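PDB 5HMB: Azi13, which probably hydrolyses aromatic acyl (naphthoate-type) thioesters as a PaaI-family thioesterase in azinomycin biosynthesis. Local coordinates for residues E16-Q21 with C53-S58; P27-A32 with T95-P100; W34-D39 with A85-A90; A62-W67 with Q108-E113. One frame throughout, in Å; residues are numbered along the deposited sequence.

Overall arrangement
Interactions 1 and 4 both use helix 49-68, the long helix of the hotdog fold, with centres about 13 Å apart: the first joins it to the end of helix 13-18, the second to strand 107-115. Interaction 2 pairs strands 29-35 and 93-100, its centre about 7 Å from that of interaction 4, and strand 93-100 is bonded on to 107-115. Interaction 3 lies at the far end, about 24 Å from interaction 4 between centres. All four first segments precede residue 68, while the partners in interactions 2, 3 and 4 come after residue 84, so early and late parts of the chain meet through helix, sheet and, in interaction 3, the loops at one end.

Interaction 1 of 4, residues E16-Q21 with C53-S58; sequences EHLGLQ and CAVVES
The long central helix 49-68 of the hotdog fold receives L18 and L20 on the side formed by A54, V55 and S58. Helix 13-18 ends here in a Schellman motif: G19, with a positive phi of 79°, turns the chain so that the leucines before and after it can both reach the same partner. L18 comes in through CD1, which lies 3.8 Å from A54 CB and 3.6 Å from S58 OG. L20 divides its two branches. CD1 presses on S58 CB at 3.5 Å, tighter than usual for two carbons, while CD2 rests against the fork of V55, 3.9 Å from CG1.

The hydroxyl of S58 is held by its own helix. Its OG stands anti to the carbonyl carbon (chi1 -57°), and from there it donates to A54 O at 2.8 Å, while S58 N reaches the same oxygen from the other face of the carbonyl plane. S58 OG is also hydrogen-bonded to H48 NE2 of the second subunit, so this point joins the helix packing to the subunit interface. An alanine here would probably leave H48 of that subunit without its mate, A54 O without its hydroxyl donor, and a gap beside L18 CD1. The N-terminal segment thus packs on the flank of the central hotdog helix, beside strand 29-35 and at the subunit interface.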
loop_
_atom_site.group_PDB
_atom_site.type_symbol
_atom_site.label_atom_id
_atom_site.label_comp_id
_atom_site.label_asym_id
_atom_site.label_seq_id
_atom_site.Cartn_x
_atom_site.Cartn_y
_atom_site.Cartn_z
ATOM N N GLU A 16 -24.570 -1.945 7.544
ATOM C CA GLU A 16 -25.934 -2.203 7.083
ATOM C C GLU A 16 -26.165 -1.605 5.701
ATOM O O GLU A 16 -26.737 -2.256 4.821
ATOM C CB GLU A 16 -26.958 -1.650 8.078
ATOM N N HIS A 17 -25.732 -0.358 5.490
ATOM C CA HIS A 17 -25.953 0.277 4.195
ATOM C C HIS A 17 -25.233 -0.467 3.076
ATOM O O HIS A 17 -25.734 -0.541 1.948
ATOM C CB HIS A 17 -25.500 1.731 4.232
ATOM C CG HIS A 17 -25.513 2.393 2.893
ATOM N ND1 HIS A 17 -26.670 2.848 2.302
ATOM C CD2 HIS A 17 -24.510 2.677 2.030
ATOM C CE1 HIS A 17 -26.380 3.388 1.131
ATOM N NE2 HIS A 17 -25.076 3.298 0.943
ATOM N N LEU A 18 -24.051 -1.016 3.363
ATOM C CA LEU A 18 -23.328 -1.795 2.366
ATOM C C LEU A 18 -24.076 -3.061 1.968
ATOM O O LEU A 18 -23.787 -3.625 0.915
ATOM C CB LEU A 18 -21.938 -2.165 2.888
ATOM C CG LEU A 18 -20.956 -1.007 3.112
ATOM C CD1 LEU A 18 -19.642 -1.519 3.714
ATOM C CD2 LEU A 18 -20.703 -0.215 1.813
ATOM N N GLY A 19 -25.027 -3.514 2.776
ATOM C CA GLY A 19 -25.746 -4.729 2.462
ATOM C C GLY A 19 -25.000 -6.003 2.775
ATOM O O GLY A 19 -25.383 -7.068 2.282
ATOM N N LEU A 20 -23.944 -5.931 3.576
ATOM C CA LEU A 20 -23.184 -7.124 3.920
ATOM C C LEU A 20 -24.012 -8.071 4.773
ATOM O O LEU A 20 -24.689 -7.651 5.712
ATOM C CB LEU A 20 -21.919 -6.752 4.683
ATOM C CG LEU A 20 -20.779 -6.117 3.916
ATOM C CD1 LEU A 20 -19.655 -5.841 4.893
ATOM C CD2 LEU A 20 -20.320 -7.061 2.826
ATOM N N GLN A 21 -23.935 -9.363 4.461
ATOM C CA GLN A 21 -24.580 -10.396 5.266
ATOM C C GLN A 21 -23.521 -11.412 5.658
ATOM O O GLN A 21 -23.020 -12.151 4.808
ATOM C CB GLN A 21 -25.729 -11.059 4.509
ATOM C CG GLN A 21 -26.705 -10.055 3.908
ATOM C CD GLN A 21 -28.152 -10.478 4.061
ATOM O OE1 GLN A 21 -28.814 -10.832 3.082
ATOM N NE2 GLN A 21 -28.656 -10.437 5.295
ATOM N N CYS A 53 -13.351 -0.999 -0.868
ATOM C CA CYS A 53 -12.526 -0.725 0.312
ATOM C C CYS A 53 -13.329 -0.857 1.592
ATOM O O CYS A 53 -12.841 -1.407 2.588
ATOM C CB CYS A 53 -11.948 0.681 0.239
ATOM S SG CYS A 53 -11.004 1.044 -1.295
ATOM N N ALA A 54 -14.552 -0.314 1.595
ATOM C CA ALA A 54 -15.393 -0.359 2.787
ATOM C C ALA A 54 -15.747 -1.792 3.171
ATOM O O ALA A 54 -15.801 -2.129 4.361
ATOM C CB ALA A 54 -16.660 0.466 2.549
ATOM N N VAL A 55 -16.030 -2.642 2.181
ATOM C CA VAL A 55 -16.333 -4.046 2.460
ATOM C C VAL A 55 -15.104 -4.765 2.994
ATOM O O VAL A 55 -15.194 -5.611 3.896
ATOM C CB VAL A 55 -16.851 -4.736 1.188
ATOM C CG1 VAL A 55 -16.805 -6.264 1.355
ATOM C CG2 VAL A 55 -18.246 -4.250 0.866
ATOM N N VAL A 56 -13.943 -4.492 2.405
ATOM C CA VAL A 56 -12.702 -5.065 2.917
ATOM C C VAL A 56 -12.483 -4.635 4.369
ATOM O O VAL A 56 -12.183 -5.454 5.250
ATOM C CB VAL A 56 -11.535 -4.654 1.998
ATOM C CG1 VAL A 56 -10.208 -4.889 2.670
ATOM C CG2 VAL A 56 -11.596 -5.430 0.671
ATOM N N GLU A 57 -12.648 -3.340 4.642
ATOM C CA GLU A 57 -12.526 -2.854 6.012
ATOM C C GLU A 57 -13.501 -3.581 6.935
ATOM O O GLU A 57 -13.103 -4.112 7.983
ATOM C CB GLU A 57 -12.741 -1.335 6.050
ATOM C CG GLU A 57 -12.325 -0.709 7.407
ATOM C CD GLU A 57 -10.807 -0.664 7.581
ATOM O OE1 GLU A 57 -10.091 -0.593 6.557
ATOM O OE2 GLU A 57 -10.324 -0.696 8.730
ATOM N N SER A 58 -14.778 -3.663 6.537
ATOM C CA SER A 58 -15.804 -4.293 7.378
ATOM C C SER A 58 -15.483 -5.756 7.664
ATOM O O SER A 58 -15.595 -6.215 8.809
ATOM C CB SER A 58 -17.178 -4.209 6.703
ATOM O OG SER A 58 -17.574 -2.889 6.389
#

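Interaction 2 of 4, residues P27-A32 with T95-P100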
loop_
_atom_site.group_PDB
_atom_site.type_symbol
_atom_site.label_atom_id
_atom_site.label_comp_id
_atom_site.label_asym_id
_atom_site.label_seq_id
_atom_site.Cartn_x
_atom_site.Cartn_y
_atom_site.Cartn_z
ATOM N N PRO A 27 -12.574 -16.376 14.989
ATOM C CA PRO A 27 -11.281 -15.732 15.280
ATOM C C PRO A 27 -10.244 -15.911 14.173
ATOM O O PRO A 27 -9.174 -15.292 14.240
ATOM C CB PRO A 27 -10.828 -16.417 16.574
ATOM C CG PRO A 27 -12.070 -16.993 17.164
ATOM C CD PRO A 27 -12.936 -17.369 16.013
ATOM N N ASP A 28 -10.519 -16.727 13.161
ATOM C CA ASP A 28 -9.537 -17.008 12.133
ATOM C C ASP A 28 -10.067 -16.812 10.714
ATOM O O ASP A 28 -9.339 -17.096 9.755
ATOM C CB ASP A 28 -9.014 -18.440 12.307
ATOM C CG ASP A 28 -10.105 -19.474 12.136
ATOM O OD1 ASP A 28 -11.298 -19.094 12.175
ATOM O OD2 ASP A 28 -9.775 -20.668 11.963
ATOM N N ARG A 29 -11.292 -16.314 10.554
ATOM C CA ARG A 29 -11.923 -16.181 9.250
ATOM C C ARG A 29 -13.274 -15.505 9.419
ATOM O O ARG A 29 -14.007 -15.812 10.360
ATOM C CB ARG A 29 -12.100 -17.551 8.583
ATOM C CG ARG A 29 -12.932 -17.540 7.303
ATOM C CD ARG A 29 -12.716 -18.831 6.508
ATOM N NE ARG A 29 -12.678 -19.998 7.389
ATOM C CZ ARG A 29 -13.723 -20.778 7.654
ATOM N NH1 ARG A 29 -13.592 -21.813 8.477
ATOM N NH2 ARG A 29 -14.898 -20.531 7.091
ATOM N N ALA A 30 -13.596 -14.596 8.507
ATOM C CA ALA A 30 -14.920 -14.003 8.418
ATOM C C ALA A 30 -15.339 -14.007 6.954
ATOM O O ALA A 30 -14.502 -13.794 6.075
ATOM C CB ALA A 30 -14.950 -12.580 8.985
ATOM N N VAL A 31 -16.625 -14.274 6.694
ATOM C CA VAL A 31 -17.162 -14.416 5.340
ATOM C C VAL A 31 -18.473 -13.649 5.257
ATOM O O VAL A 31 -19.370 -13.862 6.079
ATOM C CB VAL A 31 -17.410 -15.890 4.963
ATOM C CG1 VAL A 31 -18.057 -15.974 3.581
ATOM C CG2 VAL A 31 -16.129 -16.708 5.024
ATOM N N ALA A 32 -18.596 -12.772 4.264
ATOM C CA ALA A 32 -19.830 -12.024 4.072
ATOM C C ALA A 32 -20.219 -12.024 2.603
ATOM O O ALA A 32 -19.357 -12.012 1.719
ATOM C CB ALA A 32 -19.707 -10.580 4.568
ATOM N N THR A 95 -18.741 -12.593 -2.677
ATOM C CA THR A 95 -18.358 -13.209 -1.410
ATOM C C THR A 95 -17.006 -12.662 -0.972
ATOM O O THR A 95 -16.010 -12.833 -1.685
ATOM C CB THR A 95 -18.272 -14.732 -1.542
ATOM O OG1 THR A 95 -19.525 -15.250 -1.998
ATOM C CG2 THR A 95 -17.929 -15.354 -0.201
ATOM N N SER A 96 -16.956 -12.041 0.208
ATOM C CA SER A 96 -15.720 -11.465 0.737
ATOM C C SER A 96 -15.221 -12.265 1.928
ATOM O O SER A 96 -15.940 -12.426 2.924
ATOM C CB SER A 96 -15.920 -10.007 1.129
ATOM O OG SER A 96 -16.323 -9.269 -0.010
ATOM N N THR A 97 -13.975 -12.720 1.847
ATOM C CA THR A 97 -13.393 -13.591 2.862
ATOM C C THR A 97 -12.128 -12.956 3.414
ATOM O O THR A 97 -11.191 -12.672 2.659
ATOM C CB THR A 97 -13.089 -14.962 2.269
ATOM O OG1 THR A 97 -14.309 -15.514 1.764
ATOM C CG2 THR A 97 -12.492 -15.877 3.313
ATOM N N ALA A 98 -12.108 -12.733 4.724
ATOM C CA ALA A 98 -10.955 -12.188 5.420
ATOM C C ALA A 98 -10.151 -13.321 6.036
ATOM O O ALA A 98 -10.693 -14.126 6.807
ATOM C CB ALA A 98 -11.401 -11.202 6.505
ATOM N N LEU A 99 -8.861 -13.373 5.709
ATOM C CA LEU A 99 -7.986 -14.371 6.297
ATOM C C LEU A 99 -6.835 -13.706 7.025
ATOM O O LEU A 99 -6.348 -12.652 6.600
ATOM C CB LEU A 99 -7.419 -15.322 5.245
ATOM C CG LEU A 99 -8.485 -16.175 4.571
ATOM C CD1 LEU A 99 -7.855 -17.044 3.476
ATOM C CD2 LEU A 99 -9.203 -17.009 5.631
ATOM N N PRO A 100 -6.368 -14.305 8.121
ATOM C CA PRO A 100 -5.352 -13.641 8.936
ATOM C C PRO A 100 -3.999 -13.728 8.264
ATOM O O PRO A 100 -3.637 -14.754 7.687
ATOM C CB PRO A 100 -5.379 -14.431 10.253
ATOM C CG PRO A 100 -5.783 -15.813 9.823
ATOM C CD PRO A 100 -6.717 -15.640 8.646
#
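V31 keeps CG1 anti to its backbone N (chi1 176°), and T95 and T97 turn their CG2 methyls the same way, which spreads the valine fork over two residues of the opposite strand. V31 CG1 meets T95 CG2 at 3.8 Å, the two side chains passing at a slant. On the other branch V31 CG2 lies 3.9 Å from T97 OG1, where the side chains run alongside each other and point the same way. V31 and T97 form a non-hydrogen-bonded pair, framed by two hydrogen-bonded ones.

In the A32 and S96 pair both bonds are sound: S96 N donates to A32 O at 2.8 Å and 174°, and A32 N to S96 O at 3.0 Å. The A30 and A98 pair is less even. A98 N reaches A30 O at 2.9 Å, whereas the return bond from A30 N to A98 O is weak, at 3.4 Å. These are neighbouring antiparallel strands of the hotdog sheet, and A30, A32, S96 and A98 occupy its inner face. The small side chains there face helix 49-68, with A63 on A30, V55 on S96 and V59 on A98. S96 OG is itself hydrogen-bonded to T114 OG1 and W34 NE1.

V31 and T97 project from the opposite face. Toward the turn, P100 brings a ring carbon rather than an N-H to the edge of the other strand: its CD lies 3.2 Å from D28 O. In between, the CA of R29 makes a C-H...O contact with A98 O.

Interaction 3 of 4, residues W34-D39 with A85-A90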
loop_
_atom_site.group_PDB
_atom_site.type_symbol
_atom_site.label_atom_id
_atom_site.label_comp_id
_atom_site.label_asym_id
_atom_site.label_seq_id
_atom_site.Cartn_x
_atom_site.Cartn_y
_atom_site.Cartn_z
ATOM N N TRP A 34 -22.703 -10.098 -0.393
ATOM C CA TRP A 34 -23.295 -8.809 -0.731
ATOM C C TRP A 34 -23.423 -8.739 -2.249
ATOM O O TRP A 34 -22.959 -9.625 -2.973
ATOM C CB TRP A 34 -22.463 -7.651 -0.186
ATOM C CG TRP A 34 -21.038 -7.644 -0.663
ATOM C CD1 TRP A 34 -20.059 -8.552 -0.357
ATOM C CD2 TRP A 34 -20.424 -6.662 -1.514
ATOM N NE1 TRP A 34 -18.877 -8.192 -0.970
ATOM C CE2 TRP A 34 -19.079 -7.042 -1.688
ATOM C CE3 TRP A 34 -20.884 -5.495 -2.137
ATOM C CZ2 TRP A 34 -18.188 -6.295 -2.453
ATOM C CZ3 TRP A 34 -19.999 -4.755 -2.892
ATOM C CH2 TRP A 34 -18.662 -5.156 -3.039
ATOM N N SER A 35 -24.045 -7.666 -2.723
ATOM C CA SER A 35 -24.332 -7.513 -4.136
ATOM C C SER A 35 -24.125 -6.070 -4.560
ATOM O O SER A 35 -24.315 -5.146 -3.768
ATOM C CB SER A 35 -25.764 -7.928 -4.461
ATOM O OG SER A 35 -26.070 -7.565 -5.797
ATOM N N VAL A 36 -23.725 -5.888 -5.820
ATOM C CA VAL A 36 -23.690 -4.558 -6.410
ATOM C C VAL A 36 -25.114 -4.034 -6.547
ATOM O O VAL A 36 -26.036 -4.778 -6.911
ATOM C CB VAL A 36 -22.977 -4.595 -7.773
ATOM C CG1 VAL A 36 -22.669 -3.198 -8.239
ATOM C CG2 VAL A 36 -21.706 -5.438 -7.693
ATOM N N ARG A 37 -25.309 -2.754 -6.246
ATOM C CA ARG A 37 -26.627 -2.140 -6.297
ATOM C C ARG A 37 -26.531 -0.820 -7.033
ATOM O O ARG A 37 -25.449 -0.245 -7.173
ATOM C CB ARG A 37 -27.216 -1.888 -4.894
ATOM C CG ARG A 37 -27.461 -3.116 -4.059
ATOM C CD ARG A 37 -28.237 -2.755 -2.777
ATOM N NE ARG A 37 -27.844 -1.453 -2.230
ATOM C CZ ARG A 37 -27.217 -1.281 -1.068
ATOM N NH1 ARG A 37 -26.912 -2.324 -0.313
ATOM N NH2 ARG A 37 -26.902 -0.060 -0.653
ATOM N N ALA A 38 -27.689 -0.337 -7.485
ATOM C CA ALA A 38 -27.733 0.899 -8.260
ATOM C C ALA A 38 -27.141 2.073 -7.481
ATOM O O ALA A 38 -26.400 2.887 -8.043
ATOM C CB ALA A 38 -29.173 1.196 -8.680
ATOM N N ASP A 39 -27.450 2.178 -6.188
ATOM C CA ASP A 39 -26.963 3.294 -5.380
ATOM C C ASP A 39 -25.494 3.165 -4.988
ATOM O O ASP A 39 -24.931 4.122 -4.443
ATOM C CB ASP A 39 -27.815 3.447 -4.114
ATOM C CG ASP A 39 -27.918 2.163 -3.317
ATOM O OD1 ASP A 39 -27.809 1.077 -3.926
ATOM O OD2 ASP A 39 -28.112 2.240 -2.086
ATOM N N ALA A 85 -11.344 -6.286 -11.352
ATOM C CA ALA A 85 -12.299 -6.398 -12.444
ATOM C C ALA A 85 -13.478 -5.497 -12.128
ATOM O O ALA A 85 -13.779 -5.275 -10.951
ATOM C CB ALA A 85 -12.772 -7.846 -12.651
ATOM N N PRO A 86 -14.143 -4.951 -13.142
ATOM C CA PRO A 86 -15.337 -4.143 -12.871
ATOM C C PRO A 86 -16.461 -5.045 -12.394
ATOM O O PRO A 86 -16.702 -6.112 -12.965
ATOM C CB PRO A 86 -15.665 -3.507 -14.231
ATOM C CG PRO A 86 -14.532 -3.888 -15.151
ATOM C CD PRO A 86 -13.899 -5.105 -14.585
ATOM N N ALA A 87 -17.135 -4.621 -11.329
ATOM C CA ALA A 87 -18.314 -5.305 -10.821
ATOM C C ALA A 87 -19.542 -4.466 -11.139
ATOM O O ALA A 87 -19.531 -3.244 -10.958
ATOM C CB ALA A 87 -18.206 -5.551 -9.311
ATOM N N THR A 88 -20.590 -5.115 -11.646
ATOM C CA THR A 88 -21.851 -4.450 -11.961
ATOM C C THR A 88 -22.995 -5.189 -11.293
ATOM O O THR A 88 -22.814 -6.256 -10.692
ATOM C CB THR A 88 -22.129 -4.415 -13.468
ATOM O OG1 THR A 88 -22.287 -5.762 -13.925
ATOM C CG2 THR A 88 -20.994 -3.768 -14.204
ATOM N N VAL A 89 -24.196 -4.627 -11.449
ATOM C CA VAL A 89 -25.397 -5.296 -10.966
ATOM C C VAL A 89 -25.549 -6.660 -11.621
ATOM O O VAL A 89 -26.003 -7.621 -10.987
ATOM C CB VAL A 89 -26.621 -4.401 -11.213
ATOM C CG1 VAL A 89 -26.499 -3.132 -10.400
ATOM C CG2 VAL A 89 -26.722 -4.059 -12.676
ATOM N N ALA A 90 -25.138 -6.780 -12.883
ATOM C CA ALA A 90 -25.277 -8.040 -13.599
ATOM C C ALA A 90 -24.425 -9.140 -12.993
ATOM O O ALA A 90 -24.676 -10.319 -13.261
ATOM C CB ALA A 90 -24.908 -7.852 -15.078
#
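R37 NH2 is held between D39 OD2 and H17 O, while the backbone carbonyl carbon of the same arginine lies against V89 CG1 across the contact. The guanidinium takes D39 side-on with two nitrogens. R37 NE donates to D39 OD1 at 3.0 Å, on its syn lone pair, and R37 NH2 bonds to D39 OD2, also at 3.0 Å, on the syn side but somewhat out of the carboxylate plane. The pair lies within the loop and 3-10 segment that follow strand 29-35.

Across the contact itself the interaction is apolar, and V36 carries most of it. Its CG1, anti to the backbone N (chi1 -167°), rests on the peptide between T88 and V89, 3.8 Å from V89 N. The other branch, CG2, is anti to the carbonyl carbon and lies 3.3 Å from T88 O and 3.9 Å from A87 CB. Here the hotdog sheet gives way to loops: one runs on from the end of strand 29-35, the other links strands 72-83 and 93-100, and V36 is wedged where they meet, with L41 and L94 packed on it as well.

V89 returns the contact by laying CG1 3.9 Å from V36 O and near A38 N. The loop it belongs to has its own polar tie, T88 OG1 being hydrogen-bonded to D91 OD1. Close by, S35 OG donates to V36 O from above the carbonyl plane, at 3.0 Å.

Interaction 4 of 4, residues A62-W67 with Q108-E113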
loop_
_atom_site.group_PDB
_atom_site.type_symbol
_atom_site.label_atom_id
_atom_site.label_comp_id
_atom_site.label_asym_id
_atom_site.label_seq_id
_atom_site.Cartn_x
_atom_site.Cartn_y
_atom_site.Cartn_z
ATOM N N ALA A 62 -14.414 -7.214 11.397
ATOM C CA ALA A 62 -15.222 -8.222 12.076
ATOM C C ALA A 62 -14.354 -9.367 12.557
ATOM O O ALA A 62 -14.486 -9.822 13.697
ATOM C CB ALA A 62 -16.317 -8.750 11.146
ATOM N N ALA A 63 -13.453 -9.851 11.696
ATOM C CA ALA A 63 -12.606 -10.969 12.085
ATOM C C ALA A 63 -11.622 -10.558 13.172
ATOM O O ALA A 63 -11.417 -11.303 14.140
ATOM C CB ALA A 63 -11.865 -11.527 10.878
ATOM N N ALA A 64 -11.003 -9.381 13.024
ATOM C CA ALA A 64 -10.024 -8.914 14.004
ATOM C C ALA A 64 -10.655 -8.751 15.381
ATOM O O ALA A 64 -10.056 -9.122 16.395
ATOM C CB ALA A 64 -9.421 -7.583 13.559
ATOM N N ASP A 65 -11.849 -8.160 15.421
ATOM C CA ASP A 65 -12.590 -7.985 16.664
ATOM C C ASP A 65 -12.864 -9.331 17.319
ATOM O O ASP A 65 -12.608 -9.523 18.513
ATOM C CB ASP A 65 -13.892 -7.253 16.360
ATOM C CG ASP A 65 -14.331 -6.364 17.485
ATOM O OD1 ASP A 65 -13.470 -5.657 18.059
ATOM O OD2 ASP A 65 -15.539 -6.374 17.794
ATOM N N ARG A 66 -13.367 -10.286 16.532
ATOM C CA ARG A 66 -13.669 -11.618 17.044
ATOM C C ARG A 66 -12.416 -12.346 17.518
ATOM O O ARG A 66 -12.486 -13.156 18.451
ATOM C CB ARG A 66 -14.403 -12.424 15.964
ATOM C CG ARG A 66 -14.797 -13.849 16.358
ATOM C CD ARG A 66 -15.767 -13.891 17.548
ATOM N NE ARG A 66 -16.089 -15.269 17.926
ATOM C CZ ARG A 66 -15.381 -16.000 18.787
ATOM N NH1 ARG A 66 -14.307 -15.489 19.377
ATOM N NH2 ARG A 66 -15.746 -17.246 19.060
ATOM N N TRP A 67 -11.256 -12.063 16.918
ATOM C CA TRP A 67 -10.026 -12.690 17.403
ATOM C C TRP A 67 -9.521 -12.046 18.694
ATOM O O TRP A 67 -8.956 -12.732 19.555
ATOM C CB TRP A 67 -8.933 -12.626 16.332
ATOM C CG TRP A 67 -7.629 -13.239 16.796
ATOM C CD1 TRP A 67 -7.273 -14.562 16.732
ATOM C CD2 TRP A 67 -6.526 -12.556 17.416
ATOM N NE1 TRP A 67 -6.014 -14.736 17.271
ATOM C CE2 TRP A 67 -5.537 -13.522 17.695
ATOM C CE3 TRP A 67 -6.278 -11.226 17.753
ATOM C CZ2 TRP A 67 -4.320 -13.195 18.284
ATOM C CZ3 TRP A 67 -5.078 -10.906 18.335
ATOM C CH2 TRP A 67 -4.115 -11.888 18.610
ATOM N N GLN A 108 -2.723 -6.275 14.114
ATOM C CA GLN A 108 -3.245 -7.346 13.277
ATOM C C GLN A 108 -3.222 -6.905 11.814
ATOM O O GLN A 108 -3.469 -5.732 11.508
ATOM C CB GLN A 108 -4.684 -7.731 13.631
ATOM C CG GLN A 108 -4.912 -8.174 15.072
ATOM C CD GLN A 108 -6.305 -8.741 15.263
ATOM O OE1 GLN A 108 -6.729 -9.638 14.528
ATOM N NE2 GLN A 108 -7.038 -8.199 16.234
ATOM N N VAL A 109 -2.944 -7.850 10.913
ATOM C CA VAL A 109 -3.114 -7.660 9.477
ATOM C C VAL A 109 -3.971 -8.798 8.937
ATOM O O VAL A 109 -3.695 -9.969 9.213
ATOM C CB VAL A 109 -1.766 -7.606 8.736
ATOM C CG1 VAL A 109 -2.011 -7.486 7.233
ATOM C CG2 VAL A 109 -0.940 -6.451 9.230
ATOM N N TRP A 110 -4.998 -8.452 8.162
ATOM C CA TRP A 110 -5.882 -9.412 7.524
ATOM C C TRP A 110 -5.899 -9.161 6.020
ATOM O O TRP A 110 -5.696 -8.034 5.568
ATOM C CB TRP A 110 -7.311 -9.315 8.073
ATOM C CG TRP A 110 -7.404 -9.813 9.465
ATOM C CD1 TRP A 110 -6.927 -9.200 10.593
ATOM C CD2 TRP A 110 -7.983 -11.052 9.889
ATOM N NE1 TRP A 110 -7.188 -9.985 11.699
ATOM C CE2 TRP A 110 -7.832 -11.127 11.290
ATOM C CE3 TRP A 110 -8.615 -12.107 9.218
ATOM C CZ2 TRP A 110 -8.294 -12.218 12.036
ATOM C CZ3 TRP A 110 -9.074 -13.188 9.958
ATOM C CH2 TRP A 110 -8.909 -13.235 11.352
ATOM N N SER A 111 -6.146 -10.223 5.254
ATOM C CA SER A 111 -6.252 -10.169 3.800
ATOM C C SER A 111 -7.667 -10.561 3.402
ATOM O O SER A 111 -8.157 -11.623 3.799
ATOM C CB SER A 111 -5.231 -11.105 3.146
ATOM O OG SER A 111 -5.435 -11.195 1.752
ATOM N N VAL A 112 -8.328 -9.707 2.634
ATOM C CA VAL A 112 -9.723 -9.906 2.268
ATOM C C VAL A 112 -9.798 -10.032 0.756
ATOM O O VAL A 112 -9.383 -9.115 0.031
ATOM C CB VAL A 112 -10.611 -8.755 2.760
ATOM C CG1 VAL A 112 -12.049 -9.029 2.430
ATOM C CG2 VAL A 112 -10.428 -8.542 4.248
ATOM N N GLU A 113 -10.327 -11.155 0.280
ATOM C CA GLU A 113 -10.589 -11.347 -1.147
ATOM C C GLU A 113 -12.087 -11.289 -1.410
ATOM O O GLU A 113 -12.880 -11.906 -0.686
ATOM C CB GLU A 113 -10.031 -12.678 -1.657
ATOM C CG GLU A 113 -8.529 -12.825 -1.500
ATOM C CD GLU A 113 -8.027 -14.139 -2.041
ATOM O OE1 GLU A 113 -8.855 -14.901 -2.578
ATOM O OE2 GLU A 113 -6.814 -14.411 -1.917
#
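The methyl of A63 is the bump that settles on the broad face of W110: its CB stands 3.5 Å from the centroid of the six-membered ring, 17° off the ring normal, in a CH-pi contact. Two more helix residues shape the hollow around the indole. A64 CB lies 3.8 Å from W110 NE1, and W67 CB approaches the ring edge at CZ2, more loosely, at 4.4 Å.

The carboxamide of Q108 lies at the edge of W110 and against W67. Its NE2 is 3.5 Å from W67 CE3, amide and ring crossing at a slant with planes 58° apart. Within the strand, W110 NE1 steadies the amide by donating to Q108 OE1 at 2.9 Å. The link to the helix is made by Q108 NE2, which reaches A64 O at 3.2 Å, from above the carbonyl plane. N131 OD1 is a further partner of that nitrogen.

An alanine in place of W110 would probably leave Q108 OE1 without its indole donor and take away the face on which A63 CB rests. A63 and A64 thus present small side chains to W110 and Q108, where the central helix is cradled by the curved antiparallel sheet, as in the hotdog fold.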